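PDB 3B2S: trichothecene 3-O-acetyltransferase from Gibberella zeae, which probably catalyses transfer of the acetyl group of acetyl-coenzyme A to the C3 hydroxyl of trichothecene mycotoxins, in the manner of the HXXXD acyltransferases. Local coordinates for residues P206-Q211 with R348-Y353; D294-M299 with G307-M312; L377-K382 with M412-K417. All coordinates share one frame; numbering follows the deposited sequence.

How the contacts relate
Contacts 2 and 3 belong to one seven-stranded mixed sheet, in which strands 310-318, 286-294, 375-379 and 411-414 lie next to each other in that order. Their centres are about 15 Å apart, and both touch coenzyme A and the bound trichothecene. Contact 1 packs a loop against helix 340-356; its centre is about 13 Å from that of contact 2, which it meets through Q211 and N311, and about 24 Å from that of contact 3, which it does not touch. Along the chain, both segments of contact 2 fall between 206-211 and 348-353, and contact 3 follows. The three thus run from an outer loop and helix, through the sheet's edge, to its ligand-lined centre.

Contact 1. Residues P206-Q211 with R348-Y353; sequences PEVDHQ and RGLATY
V208 sets one methyl against helix 340-356, its CG1 lying 3.7 Å from L350 CA. Its chi1 of -63° places CG1 beside the backbone N, on the side of the helix, where CG1 also reaches Y353 CB at 4.1 Å. A beta-branched, wholly apolar residue suits a buried spot whose neighbours are backbone and the roots of two side chains. Beside it, E207 CB comes within 3.8 Å of G349 CA; the absence of a side chain on G349 is what lets the loop approach the helix so closely. The chain of E207 then bends at chi2 and carries its carboxylate away, where OE1 pairs with the hydroxyl of Y202. The third touch is made by Q211, whose extended side chain crosses that of L350 at about a right angle. Q211 OE1 is 3.8 Å from L350 CD2 and equally near CD1, a van der Waals contact, while Q211 NE2 is bonded to N311 OD1 and to the hydroxyl of Y314. The long amide can therefore lie against leucine methyls and still have its buried NH2 group bonded.

Behind this first shell, a type II beta turn from V208 to Q211, closed by Q211 N to V208 O at 3.2 Å, brings both residues round to face the helix. H210 takes the left-handed backbone conformation that the third place of such a turn requires, phi 68°. On the helix, T352 OG1 bonds to R348 O, meeting it from the face opposite to T352 N. Helix 340-356 thus packs against both the 196-199 loop, where T352 OG1 receives L199 N and R348 bonds the carbonyls of P197 and Y198, and the 206-211 loop, with strand 310-318 beside Q211 and L350.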
loop_
_atom_site.group_PDB
_atom_site.type_symbol
_atom_site.label_atom_id
_atom_site.label_comp_id
_atom_site.label_asym_id
_atom_site.label_seq_id
_atom_site.Cartn_x
_atom_site.Cartn_y
_atom_site.Cartn_z
ATOM N N PRO A 206 -23.486 5.829 10.105
ATOM C CA PRO A 206 -23.123 5.073 8.906
ATOM C C PRO A 206 -21.688 5.359 8.405
ATOM O O PRO A 206 -21.164 4.601 7.605
ATOM C CB PRO A 206 -24.158 5.530 7.863
ATOM C CG PRO A 206 -24.605 6.873 8.334
ATOM C CD PRO A 206 -24.577 6.788 9.842
ATOM N N GLU A 207 -21.081 6.444 8.882
ATOM C CA GLU A 207 -19.690 6.787 8.541
ATOM C C GLU A 207 -18.715 5.656 8.796
ATOM O O GLU A 207 -17.739 5.496 8.066
ATOM C CB GLU A 207 -19.242 8.016 9.318
ATOM C CG GLU A 207 -19.974 9.284 8.930
ATOM C CD GLU A 207 -21.266 9.522 9.719
ATOM O OE1 GLU A 207 -21.693 8.648 10.504
ATOM O OE2 GLU A 207 -21.837 10.611 9.550
ATOM N N VAL A 208 -18.994 4.872 9.823
ATOM C CA VAL A 208 -18.177 3.772 10.205
ATOM C C VAL A 208 -18.769 2.387 9.907
ATOM O O VAL A 208 -18.337 1.454 10.433
ATOM C CB VAL A 208 -17.689 3.864 11.690
ATOM C CG1 VAL A 208 -16.830 5.024 11.922
ATOM C CG2 VAL A 208 -18.829 3.883 12.658
ATOM N N ASP A 209 -19.745 2.315 9.016
ATOM C CA ASP A 209 -20.158 1.037 8.460
ATOM C C ASP A 209 -18.937 0.269 7.972
ATOM O O ASP A 209 -18.058 0.861 7.316
ATOM C CB ASP A 209 -21.084 1.260 7.246
ATOM C CG ASP A 209 -22.500 1.634 7.634
ATOM O OD1 ASP A 209 -22.851 1.628 8.839
ATOM O OD2 ASP A 209 -23.256 1.954 6.700
ATOM N N HIS A 210 -18.913 -1.045 8.237
ATOM C CA HIS A 210 -17.846 -1.949 7.793
ATOM C C HIS A 210 -16.486 -1.717 8.469
ATOM O O HIS A 210 -15.494 -2.290 8.037
ATOM C CB HIS A 210 -17.682 -1.885 6.258
ATOM C CG HIS A 210 -18.983 -1.923 5.539
ATOM N ND1 HIS A 210 -19.793 -3.038 5.557
ATOM C CD2 HIS A 210 -19.657 -0.970 4.849
ATOM C CE1 HIS A 210 -20.905 -2.771 4.888
ATOM N NE2 HIS A 210 -20.842 -1.530 4.441
ATOM N N GLN A 211 -16.445 -0.902 9.533
ATOM C CA GLN A 211 -15.148 -0.525 10.144
ATOM C C GLN A 211 -15.034 -0.875 11.640
ATOM O O GLN A 211 -13.993 -0.637 12.273
ATOM C CB GLN A 211 -14.867 0.959 9.905
ATOM C CG GLN A 211 -14.814 1.248 8.404
ATOM C CD GLN A 211 -14.415 2.640 8.064
ATOM O OE1 GLN A 211 -14.891 3.592 8.677
ATOM N NE2 GLN A 211 -13.555 2.784 7.018
ATOM N N ARG A 348 -14.129 11.915 8.534
ATOM C CA ARG A 348 -14.315 12.607 9.797
ATOM C C ARG A 348 -14.997 11.719 10.829
ATOM O O ARG A 348 -14.628 11.743 12.011
ATOM C CB ARG A 348 -15.081 13.921 9.618
ATOM C CG ARG A 348 -14.341 14.917 8.688
ATOM C CD ARG A 348 -15.163 16.206 8.481
ATOM N NE ARG A 348 -15.399 16.891 9.754
ATOM C CZ ARG A 348 -16.374 17.773 9.964
ATOM N NH1 ARG A 348 -17.229 18.064 8.986
ATOM N NH2 ARG A 348 -16.498 18.350 11.152
ATOM N N GLY A 349 -15.988 10.944 10.384
ATOM C CA GLY A 349 -16.703 10.040 11.275
ATOM C C GLY A 349 -15.767 8.984 11.840
ATOM O O GLY A 349 -15.805 8.712 13.036
ATOM N N LEU A 350 -14.951 8.362 10.984
ATOM C CA LEU A 350 -14.005 7.363 11.477
ATOM C C LEU A 350 -13.007 7.940 12.485
ATOM O O LEU A 350 -12.789 7.350 13.551
ATOM C CB LEU A 350 -13.267 6.670 10.329
ATOM C CG LEU A 350 -12.139 5.686 10.680
ATOM C CD1 LEU A 350 -12.635 4.520 11.588
ATOM C CD2 LEU A 350 -11.498 5.136 9.382
ATOM N N ALA A 351 -12.386 9.066 12.136
ATOM C CA ALA A 351 -11.466 9.763 13.028
ATOM C C ALA A 351 -12.123 10.120 14.374
ATOM O O ALA A 351 -11.494 9.981 15.431
ATOM C CB ALA A 351 -10.914 11.011 12.328
ATOM N N THR A 352 -13.382 10.565 14.329
ATOM C CA THR A 352 -14.121 10.967 15.543
ATOM C C THR A 352 -14.401 9.767 16.432
ATOM O O THR A 352 -14.185 9.830 17.649
ATOM C CB THR A 352 -15.452 11.706 15.202
ATOM O OG1 THR A 352 -15.167 12.821 14.353
ATOM C CG2 THR A 352 -16.165 12.223 16.486
ATOM N N TYR A 353 -14.857 8.675 15.816
ATOM C CA TYR A 353 -15.116 7.444 16.557
ATOM C C TYR A 353 -13.850 6.957 17.266
ATOM O O TYR A 353 -13.874 6.583 18.459
ATOM C CB TYR A 353 -15.679 6.354 15.631
ATOM C CG TYR A 353 -16.072 5.089 16.394
ATOM C CD1 TYR A 353 -17.340 4.968 16.970
ATOM C CD2 TYR A 353 -15.173 4.028 16.554
ATOM C CE1 TYR A 353 -17.709 3.808 17.691
ATOM C CE2 TYR A 353 -15.530 2.870 17.288
ATOM C CZ TYR A 353 -16.806 2.778 17.837
ATOM O OH TYR A 353 -17.167 1.653 18.546
#

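Contact 2. Residues D294-M299 with G307-M312; sequences DARPAM and GLLQNM. With COA (coenzyme A), chain D; B2S ((3alpha,7alpha)-3,7,15-trihydroxy-12,13-epoxytrichothec-9-en-8-one), chain E.
R296 and L309 form the centre of a contact where antiparallel strands 286-294 and 310-318 part, D294 and Q310 making a non-hydrogen-bonded pair. The extended arginine runs obliquely across the leucine: R296 CG is 3.9 Å from L309 CD2, and one face of the guanidinium lies over L309 CB. At the guanidinium edge, in its plane, D294 OD1 forms a salt bridge with R296 NH1 at 2.9 Å. The same oxygen accepts R296 N in a capping bond at 3.0 Å, the two donors arriving from opposite faces of the carboxylate. D294 can do both because its CG stands anti to the backbone N (chi1 174°), and aspartate is short enough to serve the turn ahead of the helix. R296 NH1 also forms a salt bridge with D160 of the HXXXD sequence, consistent with a part in positioning that motif; NH2 bonds Y305 O and reaches G307 O weakly. A295 N donates to L309 O at 3.0 Å, and L309 CD1 touches both A295 CB and M299 CG. Where strand 310-318 passes the trichothecene, M312 CE lies 3.6 Å from O2, its epoxide oxygen.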
loop_
_atom_site.group_PDB
_atom_site.type_symbol
_atom_site.label_atom_id
_atom_site.label_comp_id
_atom_site.label_asym_id
_atom_site.label_seq_id
_atom_site.Cartn_x
_atom_site.Cartn_y
_atom_site.Cartn_z
ATOM N N ASP A 294 -6.983 7.508 -0.975
ATOM C CA ASP A 294 -6.277 8.658 -0.369
ATOM C C ASP A 294 -7.301 9.745 -0.054
ATOM O O ASP A 294 -8.099 10.176 -0.915
ATOM C CB ASP A 294 -5.188 9.140 -1.348
ATOM C CG ASP A 294 -4.493 10.415 -0.906
ATOM O OD1 ASP A 294 -4.524 10.754 0.295
ATOM O OD2 ASP A 294 -3.905 11.074 -1.788
ATOM N N ALA A 295 -7.334 10.145 1.206
ATOM C CA ALA A 295 -8.323 11.082 1.686
ATOM C C ALA A 295 -7.807 12.551 1.728
ATOM O O ALA A 295 -8.564 13.468 2.078
ATOM C CB ALA A 295 -8.819 10.647 3.049
ATOM N N ARG A 296 -6.551 12.777 1.334
ATOM C CA ARG A 296 -6.019 14.145 1.313
ATOM C C ARG A 296 -6.874 15.096 0.436
ATOM O O ARG A 296 -7.203 16.199 0.888
ATOM C CB ARG A 296 -4.567 14.167 0.828
ATOM C CG ARG A 296 -3.546 13.605 1.846
ATOM C CD ARG A 296 -2.256 13.175 1.144
ATOM N NE ARG A 296 -1.287 12.579 2.080
ATOM C CZ ARG A 296 -1.347 11.344 2.585
ATOM N NH1 ARG A 296 -2.338 10.496 2.254
ATOM N NH2 ARG A 296 -0.391 10.945 3.417
ATOM N N PRO A 297 -7.202 14.690 -0.810
ATOM C CA PRO A 297 -7.987 15.635 -1.643
ATOM C C PRO A 297 -9.332 16.046 -1.021
ATOM O O PRO A 297 -9.685 17.225 -1.053
ATOM C CB PRO A 297 -8.165 14.880 -2.953
ATOM C CG PRO A 297 -7.022 13.920 -2.998
ATOM C CD PRO A 297 -6.871 13.464 -1.574
ATOM N N ALA A 298 -10.041 15.088 -0.417
ATOM C CA ALA A 298 -11.339 15.349 0.221
ATOM C C ALA A 298 -11.169 16.246 1.428
ATOM O O ALA A 298 -12.024 17.078 1.714
ATOM C CB ALA A 298 -12.034 14.018 0.629
ATOM N N MET A 299 -10.044 16.099 2.128
ATOM C CA MET A 299 -9.789 16.883 3.318
ATOM C C MET A 299 -9.124 18.216 3.016
ATOM O O MET A 299 -8.896 19.007 3.931
ATOM C CB MET A 299 -8.938 16.072 4.317
ATOM C CG MET A 299 -9.566 14.742 4.703
ATOM S SD MET A 299 -11.174 14.939 5.564
ATOM C CE MET A 299 -10.797 16.182 6.718
ATOM N N GLY A 307 1.807 11.892 6.245
ATOM C CA GLY A 307 1.206 11.094 7.318
ATOM C C GLY A 307 0.296 9.989 6.780
ATOM O O GLY A 307 0.492 9.470 5.660
ATOM N N LEU A 308 -0.682 9.627 7.603
ATOM C CA LEU A 308 -1.650 8.569 7.305
ATOM C C LEU A 308 -3.030 9.251 7.191
ATOM O O LEU A 308 -3.612 9.682 8.191
ATOM C CB LEU A 308 -1.643 7.529 8.452
ATOM C CG LEU A 308 -2.426 6.207 8.307
ATOM C CD1 LEU A 308 -3.951 6.404 8.420
ATOM C CD2 LEU A 308 -2.122 5.586 7.008
ATOM N N LEU A 309 -3.516 9.383 5.963
ATOM C CA LEU A 309 -4.776 10.040 5.701
ATOM C C LEU A 309 -5.416 9.262 4.565
ATOM O O LEU A 309 -5.388 9.673 3.406
ATOM C CB LEU A 309 -4.565 11.533 5.337
ATOM C CG LEU A 309 -5.823 12.402 5.110
ATOM C CD1 LEU A 309 -6.980 12.023 6.086
ATOM C CD2 LEU A 309 -5.468 13.899 5.238
ATOM N N GLN A 310 -5.968 8.105 4.928
ATOM C CA GLN A 310 -6.447 7.128 3.962
ATOM C C GLN A 310 -7.732 6.554 4.557
ATOM O O GLN A 310 -7.873 6.476 5.774
ATOM C CB GLN A 310 -5.414 6.003 3.836
ATOM C CG GLN A 310 -5.630 5.050 2.683
ATOM C CD GLN A 310 -5.267 3.626 3.050
ATOM O OE1 GLN A 310 -4.098 3.311 3.313
ATOM N NE2 GLN A 310 -6.278 2.755 3.098
ATOM N N ASN A 311 -8.655 6.149 3.692
ATOM C CA ASN A 311 -9.850 5.450 4.114
ATOM C C ASN A 311 -10.094 4.369 3.071
ATOM O O ASN A 311 -9.203 4.073 2.256
ATOM C CB ASN A 311 -11.020 6.435 4.246
ATOM C CG ASN A 311 -12.136 5.922 5.154
ATOM O OD1 ASN A 311 -12.246 4.728 5.404
ATOM N ND2 ASN A 311 -12.986 6.836 5.624
ATOM N N MET A 312 -11.251 3.726 3.145
ATOM C CA MET A 312 -11.669 2.733 2.161
ATOM C C MET A 312 -13.046 3.124 1.634
ATOM O O MET A 312 -13.771 3.892 2.285
ATOM C CB MET A 312 -11.817 1.357 2.803
ATOM C CG MET A 312 -10.658 0.907 3.664
ATOM S SD MET A 312 -9.159 0.554 2.762
ATOM C CE MET A 312 -9.552 -1.058 2.059
HETATM N N1A COA D . -14.364 12.977 -18.326
HETATM C C2A COA D . -13.806 11.714 -18.473
HETATM N N3A COA D . -12.860 11.286 -17.557
HETATM C C4A COA D . -12.487 12.109 -16.527
HETATM C C5A COA D . -13.032 13.388 -16.384
HETATM C C6A COA D . -13.989 13.835 -17.306
HETATM N N6A COA D . -14.237 15.147 -17.430
HETATM N N7A COA D . -12.466 13.963 -15.290
HETATM C C8A COA D . -11.584 13.090 -14.744
HETATM N N9A COA D . -11.588 11.941 -15.504
HETATM C C1B COA D . -10.787 10.720 -15.305
HETATM C C2B COA D . -9.309 10.938 -15.619
HETATM O O2B COA D . -9.058 10.874 -17.010
HETATM C C3B COA D . -8.677 9.802 -14.832
HETATM O O3B COA D . -8.839 8.589 -15.530
HETATM P P3B COA D . -7.606 7.845 -16.233
HETATM O O7A COA D . -7.021 8.700 -17.343
HETATM O O8A COA D . -6.514 7.586 -15.208
HETATM O O9A COA D . -8.136 6.567 -16.833
HETATM C C4B COA D . -9.593 9.665 -13.631
HETATM O O4B COA D . -10.843 10.240 -13.971
HETATM C C5B COA D . -9.022 10.300 -12.372
HETATM O O5B COA D . -9.883 9.869 -11.348
HETATM P P1A COA D . -9.353 9.681 -9.837
HETATM O O1A COA D . -10.485 9.111 -9.004
HETATM O O2A COA D . -8.883 11.026 -9.286
HETATM O O3A COA D . -8.067 8.702 -9.938
HETATM P P2A COA D . -8.071 7.099 -10.129
HETATM O O4A COA D . -6.917 6.789 -11.065
HETATM O O5A COA D . -9.425 6.567 -10.573
HETATM O O6A COA D . -7.744 6.463 -8.662
HETATM C CBP COA D . -8.178 5.814 -6.351
HETATM C CCP COA D . -8.767 6.158 -7.721
HETATM C CDP COA D . -9.354 5.740 -5.381
HETATM C CEP COA D . -7.543 4.438 -6.440
HETATM C CAP COA D . -7.106 6.866 -5.940
HETATM O OAP COA D . -7.598 8.194 -6.037
HETATM C C9P COA D . -6.460 6.720 -4.572
HETATM O O9P COA D . -7.050 7.406 -3.516
HETATM N N8P COA D . -5.347 5.990 -4.403
HETATM C C7P COA D . -5.122 5.119 -3.240
HETATM C C6P COA D . -4.288 5.789 -2.142
HETATM C C5P COA D . -3.571 4.792 -1.272
HETATM O O5P COA D . -3.718 3.581 -1.489
HETATM N N4P COA D . -2.785 5.280 -0.297
HETATM C C13 B2S E . -5.838 -3.054 2.013
HETATM O O2 B2S E . -6.003 -1.572 2.032
HETATM C C12 B2S E . -4.876 -2.145 2.763
HETATM C C5 B2S E . -4.839 -1.943 4.288
HETATM C C14 B2S E . -6.245 -1.814 4.930
HETATM C C4 B2S E . -4.076 -0.578 4.310
HETATM C C3 B2S E . -3.401 -0.426 2.911
HETATM O O3 B2S E . -1.991 -0.115 3.009
HETATM C C2 B2S E . -3.517 -1.806 2.259
HETATM O O1 B2S E . -2.447 -2.666 2.791
HETATM C C11 B2S E . -2.721 -3.397 4.072
HETATM C C10 B2S E . -1.602 -4.104 4.599
HETATM C C9 B2S E . -2.032 -5.297 5.213
HETATM C C16 B2S E . -1.013 -6.278 5.815
HETATM C C8 B2S E . -3.424 -5.554 5.290
HETATM O O5 B2S E . -3.843 -6.580 5.841
HETATM C C7 B2S E . -4.461 -4.537 4.679
HETATM O O4 B2S E . -5.809 -4.723 5.134
HETATM C C6 B2S E . -3.977 -3.080 4.926
HETATM C C15 B2S E . -3.702 -2.836 6.436
HETATM O O6 B2S E . -4.070 -4.042 7.139
#

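Contact 3. Residues L377-K382 with M412-K417; sequences LSSWAK and MYFMPK. With COA (coenzyme A), chain D; B2S ((3alpha,7alpha)-3,7,15-trihydroxy-12,13-epoxytrichothec-9-en-8-one), chain E.
W380 and Y413 meet obliquely, their planes at 40°, with Y413 CD2 over one face of the indole near its rim and 3.6 Å from W380 CZ2. Both aromatic side chains have CG beside the backbone N, W380 with chi1 -59°, and this turns the indole back along strand 375-379 over the tyrosine. M415 bends at chi2 and chi3 until its CE packs 4.1 Å from W380 CE3; its SD lies obliquely to the six-membered ring, 5.5 Å from the centroid, a Met-aromatic contact suiting a flexible thioether, while P416 CD lies at the indole's edge. L377 and F414 project from the face opposite to Y413, L377 CD1 making a CH-pi contact over the phenyl ring, 4.1 Å from its centroid.

Strands 377-379 and 412-414, parallel neighbours in the seven-stranded mixed sheet, run at 14° to each other. S378 straddles M412 and F414 in a parallel ladder: S378 N bonds to M412 O at 3.0 Å, and F414 N to S378 O. Next come W380 N to F414 O and, past the strands, K417 N to A381 O. S379 OG accepts A381 N in an ST turn and also bonds D262, uses suiting a small hydroxyl. S378 and Y413 turn to the ligands: S378 OG is 2.9 Å from O5P of coenzyme A, and Y413 OH donates to O1, the ring ether oxygen of the trichothecene, at 2.8 Å.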
loop_
_atom_site.group_PDB
_atom_site.type_symbol
_atom_site.label_atom_id
_atom_site.label_comp_id
_atom_site.label_asym_id
_atom_site.label_seq_id
_atom_site.Cartn_x
_atom_site.Cartn_y
_atom_site.Cartn_z
ATOM N N LEU A 377 -8.212 -4.230 -1.821
ATOM C CA LEU A 377 -7.256 -3.745 -2.805
ATOM C C LEU A 377 -6.787 -2.336 -2.461
ATOM O O LEU A 377 -7.599 -1.471 -2.157
ATOM C CB LEU A 377 -7.900 -3.716 -4.211
ATOM C CG LEU A 377 -7.093 -2.853 -5.225
ATOM C CD1 LEU A 377 -5.937 -3.641 -5.705
ATOM C CD2 LEU A 377 -7.914 -2.403 -6.406
ATOM N N SER A 378 -5.478 -2.124 -2.528
ATOM C CA SER A 378 -4.912 -0.792 -2.418
ATOM C C SER A 378 -4.081 -0.467 -3.660
ATOM O O SER A 378 -3.059 -1.112 -3.915
ATOM C CB SER A 378 -4.017 -0.685 -1.180
ATOM O OG SER A 378 -3.636 0.684 -1.017
ATOM N N SER A 379 -4.501 0.565 -4.398
ATOM C CA SER A 379 -3.791 0.987 -5.601
ATOM C C SER A 379 -2.728 2.003 -5.254
ATOM O O SER A 379 -3.040 3.076 -4.706
ATOM C CB SER A 379 -4.748 1.657 -6.575
ATOM O OG SER A 379 -4.034 2.118 -7.706
ATOM N N TRP A 380 -1.486 1.671 -5.604
ATOM C CA TRP A 380 -0.375 2.634 -5.518
ATOM C C TRP A 380 -0.089 3.248 -6.870
ATOM O O TRP A 380 0.986 3.816 -7.086
ATOM C CB TRP A 380 0.892 1.935 -4.990
ATOM C CG TRP A 380 0.713 1.307 -3.641
ATOM C CD1 TRP A 380 -0.258 1.601 -2.729
ATOM C CD2 TRP A 380 1.557 0.317 -3.027
ATOM N NE1 TRP A 380 -0.083 0.847 -1.586
ATOM C CE2 TRP A 380 1.021 0.050 -1.741
ATOM C CE3 TRP A 380 2.711 -0.375 -3.440
ATOM C CZ2 TRP A 380 1.599 -0.888 -0.854
ATOM C CZ3 TRP A 380 3.286 -1.304 -2.565
ATOM C CH2 TRP A 380 2.724 -1.548 -1.282
ATOM N N ALA A 381 -1.049 3.136 -7.793
ATOM C CA ALA A 381 -0.790 3.484 -9.201
ATOM C C ALA A 381 -0.308 4.922 -9.416
ATOM O O ALA A 381 0.522 5.148 -10.281
ATOM C CB ALA A 381 -2.016 3.202 -10.093
ATOM N N LYS A 382 -0.850 5.841 -8.641
ATOM C CA LYS A 382 -0.556 7.283 -8.810
ATOM C C LYS A 382 0.747 7.781 -8.091
ATOM O O LYS A 382 1.120 8.892 -8.244
ATOM C CB LYS A 382 -1.761 8.124 -8.392
ATOM C CG LYS A 382 -1.880 8.285 -6.897
ATOM C CD LYS A 382 -3.306 8.476 -6.470
ATOM C CE LYS A 382 -3.420 8.260 -4.967
ATOM N NZ LYS A 382 -2.480 7.219 -4.465
ATOM N N MET A 412 -4.707 -7.349 -2.132
ATOM C CA MET A 412 -4.205 -7.038 -3.468
ATOM C C MET A 412 -3.683 -5.610 -3.523
ATOM O O MET A 412 -4.144 -4.763 -2.755
ATOM C CB MET A 412 -5.340 -7.153 -4.469
ATOM C CG MET A 412 -6.037 -8.508 -4.442
ATOM S SD MET A 412 -7.205 -8.597 -5.793
ATOM C CE MET A 412 -7.900 -10.205 -5.387
ATOM N N TYR A 413 -2.715 -5.368 -4.413
ATOM C CA TYR A 413 -2.146 -4.024 -4.643
ATOM C C TYR A 413 -1.994 -3.747 -6.141
ATOM O O TYR A 413 -1.759 -4.667 -6.901
ATOM C CB TYR A 413 -0.741 -3.945 -4.020
ATOM C CG TYR A 413 -0.727 -4.148 -2.526
ATOM C CD1 TYR A 413 -0.365 -5.380 -1.956
ATOM C CD2 TYR A 413 -1.063 -3.094 -1.675
ATOM C CE1 TYR A 413 -0.364 -5.547 -0.576
ATOM C CE2 TYR A 413 -1.058 -3.250 -0.297
ATOM C CZ TYR A 413 -0.716 -4.471 0.241
ATOM O OH TYR A 413 -0.741 -4.579 1.615
ATOM N N PHE A 414 -2.096 -2.483 -6.553
ATOM C CA PHE A 414 -1.491 -2.055 -7.833
ATOM C C PHE A 414 -0.180 -1.369 -7.549
ATOM O O PHE A 414 -0.094 -0.531 -6.641
ATOM C CB PHE A 414 -2.374 -1.059 -8.619
ATOM C CG PHE A 414 -3.741 -1.592 -9.002
ATOM C CD1 PHE A 414 -3.999 -2.955 -9.024
ATOM C CD2 PHE A 414 -4.774 -0.702 -9.341
ATOM C CE1 PHE A 414 -5.279 -3.446 -9.365
ATOM C CE2 PHE A 414 -6.049 -1.167 -9.687
ATOM C CZ PHE A 414 -6.298 -2.554 -9.705
ATOM N N MET A 415 0.839 -1.702 -8.335
ATOM C CA MET A 415 2.131 -1.029 -8.234
ATOM C C MET A 415 2.014 0.394 -8.799
ATOM O O MET A 415 1.048 0.703 -9.501
ATOM C CB MET A 415 3.210 -1.836 -8.972
ATOM C CG MET A 415 3.432 -3.250 -8.399
ATOM S SD MET A 415 3.873 -3.224 -6.637
ATOM C CE MET A 415 2.336 -3.651 -5.798
ATOM N N PRO A 416 2.984 1.276 -8.473
ATOM C CA PRO A 416 3.086 2.542 -9.203
ATOM C C PRO A 416 3.064 2.274 -10.696
ATOM O O PRO A 416 3.755 1.383 -11.185
ATOM C CB PRO A 416 4.450 3.102 -8.745
ATOM C CG PRO A 416 4.564 2.554 -7.325
ATOM C CD PRO A 416 4.013 1.159 -7.423
ATOM N N LYS A 417 2.212 3.004 -11.398
ATOM C CA LYS A 417 2.036 2.809 -12.823
ATOM C C LYS A 417 3.341 3.196 -13.528
ATOM O O LYS A 417 3.902 4.260 -13.266
ATOM C CB LYS A 417 0.890 3.706 -13.320
ATOM C CG LYS A 417 0.548 3.503 -14.798
ATOM C CD LYS A 417 -0.331 4.639 -15.364
ATOM C CE LYS A 417 0.500 5.827 -15.861
ATOM N NZ LYS A 417 0.195 7.046 -15.055
HETATM N N1A COA D . -14.364 12.977 -18.326
HETATM C C2A COA D . -13.806 11.714 -18.473
HETATM N N3A COA D . -12.860 11.286 -17.557
HETATM C C4A COA D . -12.487 12.109 -16.527
HETATM C C5A COA D . -13.032 13.388 -16.384
HETATM C C6A COA D . -13.989 13.835 -17.306
HETATM N N6A COA D . -14.237 15.147 -17.430
HETATM N N7A COA D . -12.466 13.963 -15.290
HETATM C C8A COA D . -11.584 13.090 -14.744
HETATM N N9A COA D . -11.588 11.941 -15.504
HETATM C C1B COA D . -10.787 10.720 -15.305
HETATM C C2B COA D . -9.309 10.938 -15.619
HETATM O O2B COA D . -9.058 10.874 -17.010
HETATM C C3B COA D . -8.677 9.802 -14.832
HETATM O O3B COA D . -8.839 8.589 -15.530
HETATM P P3B COA D . -7.606 7.845 -16.233
HETATM O O7A COA D . -7.021 8.700 -17.343
HETATM O O8A COA D . -6.514 7.586 -15.208
HETATM O O9A COA D . -8.136 6.567 -16.833
HETATM C C4B COA D . -9.593 9.665 -13.631
HETATM O O4B COA D . -10.843 10.240 -13.971
HETATM C C5B COA D . -9.022 10.300 -12.372
HETATM O O5B COA D . -9.883 9.869 -11.348
HETATM P P1A COA D . -9.353 9.681 -9.837
HETATM O O1A COA D . -10.485 9.111 -9.004
HETATM O O2A COA D . -8.883 11.026 -9.286
HETATM O O3A COA D . -8.067 8.702 -9.938
HETATM P P2A COA D . -8.071 7.099 -10.129
HETATM O O4A COA D . -6.917 6.789 -11.065
HETATM O O5A COA D . -9.425 6.567 -10.573
HETATM O O6A COA D . -7.744 6.463 -8.662
HETATM C CBP COA D . -8.178 5.814 -6.351
HETATM C CCP COA D . -8.767 6.158 -7.721
HETATM C CDP COA D . -9.354 5.740 -5.381
HETATM C CEP COA D . -7.543 4.438 -6.440
HETATM C CAP COA D . -7.106 6.866 -5.940
HETATM O OAP COA D . -7.598 8.194 -6.037
HETATM C C9P COA D . -6.460 6.720 -4.572
HETATM O O9P COA D . -7.050 7.406 -3.516
HETATM N N8P COA D . -5.347 5.990 -4.403
HETATM C C7P COA D . -5.122 5.119 -3.240
HETATM C C6P COA D . -4.288 5.789 -2.142
HETATM C C5P COA D . -3.571 4.792 -1.272
HETATM O O5P COA D . -3.718 3.581 -1.489
HETATM N N4P COA D . -2.785 5.280 -0.297
HETATM C C13 B2S E . -5.838 -3.054 2.013
HETATM O O2 B2S E . -6.003 -1.572 2.032
HETATM C C12 B2S E . -4.876 -2.145 2.763
HETATM C C5 B2S E . -4.839 -1.943 4.288
HETATM C C14 B2S E . -6.245 -1.814 4.930
HETATM C C4 B2S E . -4.076 -0.578 4.310
HETATM C C3 B2S E . -3.401 -0.426 2.911
HETATM O O3 B2S E . -1.991 -0.115 3.009
HETATM C C2 B2S E . -3.517 -1.806 2.259
HETATM O O1 B2S E . -2.447 -2.666 2.791
HETATM C C11 B2S E . -2.721 -3.397 4.072
HETATM C C10 B2S E . -1.602 -4.104 4.599
HETATM C C9 B2S E . -2.032 -5.297 5.213
HETATM C C16 B2S E . -1.013 -6.278 5.815
HETATM C C8 B2S E . -3.424 -5.554 5.290
HETATM O O5 B2S E . -3.843 -6.580 5.841
HETATM C C7 B2S E . -4.461 -4.537 4.679
HETATM O O4 B2S E . -5.809 -4.723 5.134
HETATM C C6 B2S E . -3.977 -3.080 4.926
HETATM C C15 B2S E . -3.702 -2.836 6.436
HETATM O O6 B2S E . -4.070 -4.042 7.139
#